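Local coordinates for protein R-imine reductase (Streptomyces kanamyceticus, PDB 3ZGY) that catalyses the R-selective reduction of an imine substrate with NADPH as the electron donor, at residues S76-V81 against G103-N108; T23-G28 against A70-A75; A88-L93 against A117-A122. All coordinates share one frame; numbering follows the deposited sequence.

Overall arrangement
The three contacts lie in the nucleotide-binding domain and are built on or against one mainly parallel sheet. Interaction 2 comes first along the chain, packing strand 22-25 against helix 69-75; interaction 1 follows, pairing strand 78-81 with strand 105-108. Interaction 3 alternates with it in sequence, since helix 86-93 connects the two strands of interaction 1 and helix 114-126 follows the second. Centres of interactions 1 and 2 are about 9 Å apart, those of 1 and 3 about 13 Å, and those of 2 and 3 about 15 Å. Helix 86-93 packs on strand 105-108. Together they build part of the Rossmann-type framework whose loops carry the NADP(+)-binding residues.

Interaction 1. Residues S76-V81 against G103-N108; sequences SPLVVV and GRTLVN
Arg104 reaches across to Ser76 just ahead of the paired strands 78-81 and 105-108. Its chain bends at chi3 (107°), which turns the guanidinium so that its NE-NH2 edge takes Ser76 O in plane: NE lies 3.1 Å from Ser76 O, and NH2 makes a longer bond to the same atom. Both nitrogens stand above one face of the Ser76 carbonyl plane. The backbones run parallel, with Thr105 N, 3.0 Å from Pro77 O, beginning a ladder that continues through Val79 N to Thr105 O, Val107 N to Val79 O and Val81 N to Val107 O. With CG anti to the backbone N (chi1 178°), Leu106 leans its CD1 over to the two valines on its face, 3.8 Å from Val79 CG1 and 3.6 Å from Val81 CG2. On the other face Leu78 CD1 meets Val107 CG2 at 3.9 Å. Beta-branched valines suit these extended backbones; Leu106 spans two, Leu78 reaches one. Asn108, on the Val81 face, sets OD1 beside Val81, hydrogen-bonded to Thr110 OG1, and gives ND2 to Tyr131 OH. Apolar packing on both faces thus combines with a two-nitrogen grip just before the strands, where the arginine's charge would probably polarise the Ser76 carbonyl.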
loop_
_atom_site.group_PDB
_atom_site.type_symbol
_atom_site.label_atom_id
_atom_site.label_comp_id
_atom_site.label_asym_id
_atom_site.label_seq_id
_atom_site.Cartn_x
_atom_site.Cartn_y
_atom_site.Cartn_z
ATOM N N SER D 76 20.507 35.784 0.806
ATOM C CA SER D 76 21.078 34.637 1.501
ATOM C C SER D 76 21.879 33.724 0.590
ATOM O O SER D 76 21.605 33.619 -0.601
ATOM C CB SER D 76 19.947 33.790 2.106
ATOM O OG SER D 76 18.803 34.562 2.419
ATOM N N PRO D 77 22.861 33.045 1.133
ATOM C CA PRO D 77 23.619 32.112 0.296
ATOM C C PRO D 77 22.850 30.805 0.014
ATOM O O PRO D 77 23.193 30.091 -0.934
ATOM C CB PRO D 77 24.876 31.844 1.139
ATOM C CG PRO D 77 24.403 31.919 2.527
ATOM C CD PRO D 77 23.274 32.948 2.535
ATOM N N LEU D 78 21.832 30.513 0.822
ATOM C CA LEU D 78 20.977 29.326 0.634
ATOM C C LEU D 78 19.569 29.762 0.271
ATOM O O LEU D 78 18.962 30.475 1.058
ATOM C CB LEU D 78 20.887 28.574 1.927
ATOM C CG LEU D 78 20.021 27.343 1.933
ATOM C CD1 LEU D 78 20.566 26.327 0.955
ATOM C CD2 LEU D 78 19.990 26.721 3.314
ATOM N N VAL D 79 19.063 29.355 -0.903
ATOM C CA VAL D 79 17.775 29.806 -1.405
ATOM C C VAL D 79 16.842 28.623 -1.582
ATOM O O VAL D 79 17.107 27.750 -2.384
ATOM C CB VAL D 79 17.906 30.489 -2.756
ATOM C CG1 VAL D 79 16.556 30.962 -3.283
ATOM C CG2 VAL D 79 18.804 31.683 -2.597
ATOM N N VAL D 80 15.726 28.597 -0.843
ATOM C CA VAL D 80 14.803 27.470 -0.912
ATOM C C VAL D 80 13.544 27.873 -1.659
ATOM O O VAL D 80 12.942 28.881 -1.364
ATOM C CB VAL D 80 14.464 26.991 0.475
ATOM C CG1 VAL D 80 13.414 25.873 0.417
ATOM C CG2 VAL D 80 15.683 26.454 1.170
ATOM N N VAL D 81 13.114 27.045 -2.575
ATOM C CA VAL D 81 11.962 27.351 -3.383
ATOM C C VAL D 81 10.903 26.307 -3.199
ATOM O O VAL D 81 11.165 25.091 -3.365
ATOM C CB VAL D 81 12.350 27.351 -4.870
ATOM C CG1 VAL D 81 11.143 27.637 -5.746
ATOM C CG2 VAL D 81 13.416 28.424 -5.117
ATOM N N GLY D 103 27.338 31.489 -7.106
ATOM C CA GLY D 103 27.863 31.143 -5.809
ATOM C C GLY D 103 26.785 30.932 -4.760
ATOM O O GLY D 103 27.060 31.017 -3.590
ATOM N N ARG D 104 25.555 30.663 -5.180
ATOM C CA ARG D 104 24.513 30.359 -4.221
ATOM C C ARG D 104 24.057 28.962 -4.426
ATOM O O ARG D 104 24.329 28.355 -5.457
ATOM C CB ARG D 104 23.342 31.316 -4.335
ATOM C CG ARG D 104 23.793 32.745 -4.537
ATOM C CD ARG D 104 22.624 33.666 -4.625
ATOM N NE ARG D 104 22.558 34.418 -3.401
ATOM C CZ ARG D 104 23.195 35.547 -3.179
ATOM N NH1 ARG D 104 23.930 36.089 -4.099
ATOM N NH2 ARG D 104 23.024 36.178 -2.033
ATOM N N THR D 105 23.438 28.406 -3.398
ATOM C CA THR D 105 22.908 27.062 -3.490
ATOM C C THR D 105 21.423 27.185 -3.490
ATOM O O THR D 105 20.834 27.868 -2.631
ATOM C CB THR D 105 23.286 26.231 -2.304
ATOM O OG1 THR D 105 24.670 26.033 -2.312
ATOM C CG2 THR D 105 22.606 24.858 -2.362
ATOM N N LEU D 106 20.830 26.606 -4.505
ATOM C CA LEU D 106 19.395 26.669 -4.735
ATOM C C LEU D 106 18.828 25.310 -4.435
ATOM O O LEU D 106 19.293 24.310 -4.971
ATOM C CB LEU D 106 19.113 27.048 -6.178
ATOM C CG LEU D 106 17.676 27.117 -6.637
ATOM C CD1 LEU D 106 16.958 28.216 -5.894
ATOM C CD2 LEU D 106 17.625 27.425 -8.127
ATOM N N VAL D 107 17.877 25.259 -3.519
ATOM C CA VAL D 107 17.214 23.987 -3.137
ATOM C C VAL D 107 15.736 24.042 -3.535
ATOM O O VAL D 107 14.984 24.907 -3.076
ATOM C CB VAL D 107 17.314 23.762 -1.642
ATOM C CG1 VAL D 107 16.573 22.510 -1.274
ATOM C CG2 VAL D 107 18.755 23.651 -1.225
ATOM N N ASN D 108 15.340 23.174 -4.429
ATOM C CA ASN D 108 14.023 23.294 -5.031
ATOM C C ASN D 108 13.142 22.162 -4.597
ATOM O O ASN D 108 13.254 21.039 -5.078
ATOM C CB ASN D 108 14.139 23.303 -6.524
ATOM C CG ASN D 108 12.812 23.496 -7.220
ATOM O OD1 ASN D 108 11.780 23.817 -6.614
ATOM N ND2 ASN D 108 12.827 23.283 -8.520
#

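Interaction 2. Residues T23-G28 against A70-A75; sequences TVIGLG and AEAVAA
Thr23 supplies the polar link to helix 69-75: its OG1 donates to Ala72 O at 2.7 Å, arriving tilted 30° from the carbonyl plane. The side chain has OG1 beside its own backbone N (chi1 -72°), a rotation that gives the hydroxyl to the helix while CG2 lies alongside Ala72. Ala72 O also accepts from Ala75 N, at 3.3 Å, and the two donors come from opposite faces of the carbonyl plane. Threonine suits the place because one branch can bond the carbonyl and the other can pack; its OG1 is also hydrogen-bonded to Ser76 OG, just past the helical segment.

The apolar contacts are few; alanine methyls and the branches of Thr23, Ile25 and Val73 make them. Thr23 CG2 stands 3.7 Å from Ala72 CB. Two residues along, Ile25 CD1 comes to 4.1 Å from Val73 CG2, while its CG1 lies more loosely against Ala72 CB. An alanine at the centre lets the helix backbone come close: the axes of strand 23-25 and helix 70-75 approach to 8.1 Å.

The helix runs roughly antiparallel to the strand, at 149°, as helices flanking a parallel sheet do. Strand 22-25 leads into Gly26, Leu27 and Gly28, the last at the N-cap of helix 29-40; this strand-turn-helix with its GxGxxG sequence is characteristic of the Rossmann fold, and Leu27 and Gly28 belong to the NADP(+) site, without cofactor in this chain.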
loop_
_atom_site.group_PDB
_atom_site.type_symbol
_atom_site.label_atom_id
_atom_site.label_comp_id
_atom_site.label_asym_id
_atom_site.label_seq_id
_atom_site.Cartn_x
_atom_site.Cartn_y
_atom_site.Cartn_z
ATOM N N THR D 23 16.772 32.043 2.446
ATOM C CA THR D 23 15.626 32.625 1.791
ATOM C C THR D 23 14.620 31.537 1.467
ATOM O O THR D 23 15.002 30.373 1.199
ATOM C CB THR D 23 16.058 33.373 0.544
ATOM O OG1 THR D 23 16.746 34.578 0.954
ATOM C CG2 THR D 23 14.898 33.738 -0.323
ATOM N N VAL D 24 13.330 31.876 1.572
ATOM C CA VAL D 24 12.275 30.943 1.210
ATOM C C VAL D 24 11.409 31.641 0.213
ATOM O O VAL D 24 10.870 32.708 0.495
ATOM C CB VAL D 24 11.448 30.475 2.411
ATOM C CG1 VAL D 24 10.250 29.684 1.938
ATOM C CG2 VAL D 24 12.279 29.593 3.320
ATOM N N ILE D 25 11.240 31.018 -0.948
ATOM C CA ILE D 25 10.454 31.604 -2.015
ATOM C C ILE D 25 9.242 30.766 -2.290
ATOM O O ILE D 25 9.337 29.558 -2.572
ATOM C CB ILE D 25 11.282 31.774 -3.274
ATOM C CG1 ILE D 25 12.213 32.966 -3.059
ATOM C CG2 ILE D 25 10.395 32.045 -4.474
ATOM C CD1 ILE D 25 13.388 32.982 -3.994
ATOM N N GLY D 26 8.096 31.424 -2.174
ATOM C CA GLY D 26 6.828 30.740 -2.263
ATOM C C GLY D 26 6.302 30.528 -0.861
ATOM O O GLY D 26 6.955 29.831 -0.076
ATOM N N LEU D 27 5.114 31.073 -0.571
ATOM C CA LEU D 27 4.483 30.944 0.749
ATOM C C LEU D 27 3.069 30.358 0.723
ATOM O O LEU D 27 2.127 30.920 1.274
ATOM C CB LEU D 27 4.467 32.301 1.426
ATOM C CG LEU D 27 5.808 32.983 1.727
ATOM C CD1 LEU D 27 5.567 34.303 2.420
ATOM C CD2 LEU D 27 6.725 32.123 2.583
ATOM N N GLY D 28 2.901 29.240 0.038
ATOM C CA GLY D 28 1.698 28.449 0.162
ATOM C C GLY D 28 1.808 27.829 1.519
ATOM O O GLY D 28 2.625 28.243 2.347
ATOM N N ALA D 70 14.365 39.000 -6.869
ATOM C CA ALA D 70 15.793 39.289 -6.912
ATOM C C ALA D 70 16.350 39.724 -5.558
ATOM O O ALA D 70 17.479 39.377 -5.189
ATOM C CB ALA D 70 16.077 40.318 -7.963
ATOM N N GLU D 71 15.556 40.484 -4.821
ATOM C CA GLU D 71 15.944 40.948 -3.469
ATOM C C GLU D 71 16.052 39.749 -2.531
ATOM O O GLU D 71 17.014 39.608 -1.779
ATOM C CB GLU D 71 14.933 41.949 -2.941
ATOM C CG GLU D 71 15.458 42.981 -1.958
ATOM C CD GLU D 71 14.386 44.035 -1.657
ATOM O OE1 GLU D 71 13.732 44.557 -2.625
ATOM O OE2 GLU D 71 14.180 44.297 -0.444
ATOM N N ALA D 72 15.086 38.843 -2.616
ATOM C CA ALA D 72 15.133 37.615 -1.819
ATOM C C ALA D 72 16.353 36.770 -2.103
ATOM O O ALA D 72 16.983 36.248 -1.177
ATOM C CB ALA D 72 13.860 36.799 -2.047
ATOM N N VAL D 73 16.656 36.594 -3.387
ATOM C CA VAL D 73 17.782 35.767 -3.779
ATOM C C VAL D 73 19.095 36.371 -3.274
ATOM O O VAL D 73 19.934 35.665 -2.701
ATOM C CB VAL D 73 17.817 35.544 -5.297
ATOM C CG1 VAL D 73 19.093 34.841 -5.702
ATOM C CG2 VAL D 73 16.638 34.689 -5.736
ATOM N N ALA D 74 19.243 37.691 -3.435
ATOM C CA ALA D 74 20.459 38.415 -2.991
ATOM C C ALA D 74 20.688 38.357 -1.477
ATOM O O ALA D 74 21.816 38.507 -1.005
ATOM C CB ALA D 74 20.363 39.855 -3.448
ATOM N N ALA D 75 19.613 38.130 -0.712
ATOM C CA ALA D 75 19.680 38.092 0.786
ATOM C C ALA D 75 20.455 36.957 1.420
ATOM O O ALA D 75 21.005 37.153 2.478
ATOM C CB ALA D 75 18.285 38.089 1.385
#

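Interaction 3. Residues A88-L93 against A117-A122; sequences AVHALL and ARERAA
Helix segments 88-93 and 117-122 run nearly parallel, 16° apart, but their axes stay 12.2 Å from each other, so long side chains must bridge the gap. Arg120 does most of this. Its chain bends at chi2 (-74°) and chi3, bringing CD to 3.9 Å from Val89 CG1 and setting the guanidinium beside His90. The His90 ring has ND1 over one face of that guanidinium, with the planes 56° apart; His90 CE1 approaches Arg120 NH2 to 3.3 Å without a hydrogen bond. Glu119 completes the cluster: its OE1 takes Arg120 NE at 2.9 Å on the syn side, a salt bridge between residues adjacent in the helix. Water 1 donates to Glu119 OE1 at 2.6 Å and reaches His90 NE2 only weakly. Asp94, just beyond the first segment, pairs with both Arg120 NH2 and His90 ND1. Arginine suits the site because its CD packs on Val89 while its charged end meets two acids. An alanine in place of Arg120 would probably leave Glu119 and Asp94 without their cation and open a gap beside Val89. On the sheet side, Val89 and Leu93 rest on Asn108 and Leu106 of strand 105-108, while Arg120 lies on Tyr131 of strand 130-136.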
loop_
_atom_site.group_PDB
_atom_site.type_symbol
_atom_site.label_atom_id
_atom_site.label_comp_id
_atom_site.label_asym_id
_atom_site.label_seq_id
_atom_site.Cartn_x
_atom_site.Cartn_y
_atom_site.Cartn_z
ATOM N N ALA D 88 5.849 27.425 -12.411
ATOM C CA ALA D 88 6.030 28.601 -11.518
ATOM C C ALA D 88 7.497 28.830 -11.246
ATOM O O ALA D 88 7.943 29.993 -11.182
ATOM C CB ALA D 88 5.271 28.429 -10.207
ATOM N N VAL D 89 8.256 27.733 -11.090
ATOM C CA VAL D 89 9.683 27.897 -10.831
ATOM C C VAL D 89 10.265 28.644 -11.997
ATOM O O VAL D 89 11.051 29.582 -11.822
ATOM C CB VAL D 89 10.410 26.558 -10.620
ATOM C CG1 VAL D 89 11.903 26.771 -10.518
ATOM C CG2 VAL D 89 9.927 25.857 -9.354
ATOM N N HIS D 90 9.937 28.167 -13.198
ATOM C CA HIS D 90 10.359 28.821 -14.458
ATOM C C HIS D 90 10.035 30.298 -14.414
ATOM O O HIS D 90 10.878 31.140 -14.701
ATOM C CB HIS D 90 9.630 28.215 -15.669
ATOM C CG HIS D 90 10.314 27.041 -16.261
ATOM N ND1 HIS D 90 11.518 27.138 -16.902
ATOM C CD2 HIS D 90 9.986 25.732 -16.268
ATOM C CE1 HIS D 90 11.916 25.930 -17.257
ATOM N NE2 HIS D 90 11.003 25.062 -16.885
ATOM N N ALA D 91 8.797 30.602 -14.057
ATOM C CA ALA D 91 8.291 31.984 -14.117
ATOM C C ALA D 91 9.002 32.931 -13.126
ATOM O O ALA D 91 9.212 34.102 -13.424
ATOM C CB ALA D 91 6.784 31.986 -13.922
ATOM N N LEU D 92 9.413 32.404 -11.977
ATOM C CA LEU D 92 10.038 33.244 -10.984
ATOM C C LEU D 92 11.507 33.350 -11.175
ATOM O O LEU D 92 12.068 34.393 -10.883
ATOM C CB LEU D 92 9.777 32.691 -9.592
ATOM C CG LEU D 92 8.309 32.631 -9.198
ATOM C CD1 LEU D 92 8.205 32.078 -7.795
ATOM C CD2 LEU D 92 7.701 34.017 -9.285
ATOM N N LEU D 93 12.154 32.273 -11.611
ATOM C CA LEU D 93 13.606 32.241 -11.636
ATOM C C LEU D 93 14.245 32.595 -13.016
ATOM O O LEU D 93 15.297 33.192 -13.055
ATOM C CB LEU D 93 14.087 30.879 -11.206
ATOM C CG LEU D 93 13.736 30.460 -9.785
ATOM C CD1 LEU D 93 14.484 29.186 -9.419
ATOM C CD2 LEU D 93 14.043 31.565 -8.789
ATOM N N ALA D 117 13.458 18.096 -12.941
ATOM C CA ALA D 117 14.535 18.270 -12.007
ATOM C C ALA D 117 15.870 18.318 -12.747
ATOM O O ALA D 117 16.747 19.164 -12.471
ATOM C CB ALA D 117 14.525 17.156 -10.994
ATOM N N ARG D 118 16.027 17.421 -13.701
ATOM C CA ARG D 118 17.271 17.391 -14.422
ATOM C C ARG D 118 17.457 18.631 -15.290
ATOM O O ARG D 118 18.563 19.108 -15.406
ATOM C CB ARG D 118 17.380 16.113 -15.193
ATOM C CG ARG D 118 17.461 14.915 -14.251
ATOM C CD ARG D 118 17.469 13.572 -14.985
ATOM N NE ARG D 118 17.729 12.484 -14.053
ATOM C CZ ARG D 118 17.047 11.340 -14.000
ATOM N NH1 ARG D 118 15.989 11.072 -14.816
ATOM N NH2 ARG D 118 17.410 10.431 -13.116
ATOM N N GLU D 119 16.384 19.211 -15.795
ATOM C CA GLU D 119 16.458 20.475 -16.544
ATOM C C GLU D 119 16.914 21.612 -15.653
ATOM O O GLU D 119 17.815 22.380 -16.022
ATOM C CB GLU D 119 15.117 20.853 -17.142
ATOM C CG GLU D 119 15.132 22.040 -18.114
ATOM C CD GLU D 119 15.048 23.405 -17.435
ATOM O OE1 GLU D 119 14.288 23.566 -16.443
ATOM O OE2 GLU D 119 15.794 24.325 -17.875
ATOM N N ARG D 120 16.316 21.719 -14.470
ATOM C CA ARG D 120 16.700 22.796 -13.570
ATOM C C ARG D 120 18.128 22.665 -13.099
ATOM O O ARG D 120 18.832 23.654 -13.017
ATOM C CB ARG D 120 15.790 22.863 -12.346
ATOM C CG ARG D 120 14.438 23.466 -12.623
ATOM C CD ARG D 120 14.489 24.950 -12.807
ATOM N NE ARG D 120 14.627 25.329 -14.197
ATOM C CZ ARG D 120 14.641 26.588 -14.612
ATOM N NH1 ARG D 120 14.534 27.557 -13.748
ATOM N NH2 ARG D 120 14.777 26.866 -15.889
ATOM N N ALA D 121 18.556 21.439 -12.816
ATOM C CA ALA D 121 19.964 21.205 -12.541
ATOM C C ALA D 121 20.863 21.730 -13.654
ATOM O O ALA D 121 21.795 22.485 -13.372
ATOM C CB ALA D 121 20.225 19.742 -12.314
ATOM N N ALA D 122 20.590 21.383 -14.922
ATOM C CA ALA D 122 21.378 21.978 -16.015
ATOM C C ALA D 122 21.326 23.529 -16.021
ATOM O O ALA D 122 22.329 24.228 -16.157
ATOM C CB ALA D 122 20.929 21.416 -17.329
HETATM O O HOH W 1 12.227 22.232 -15.514
#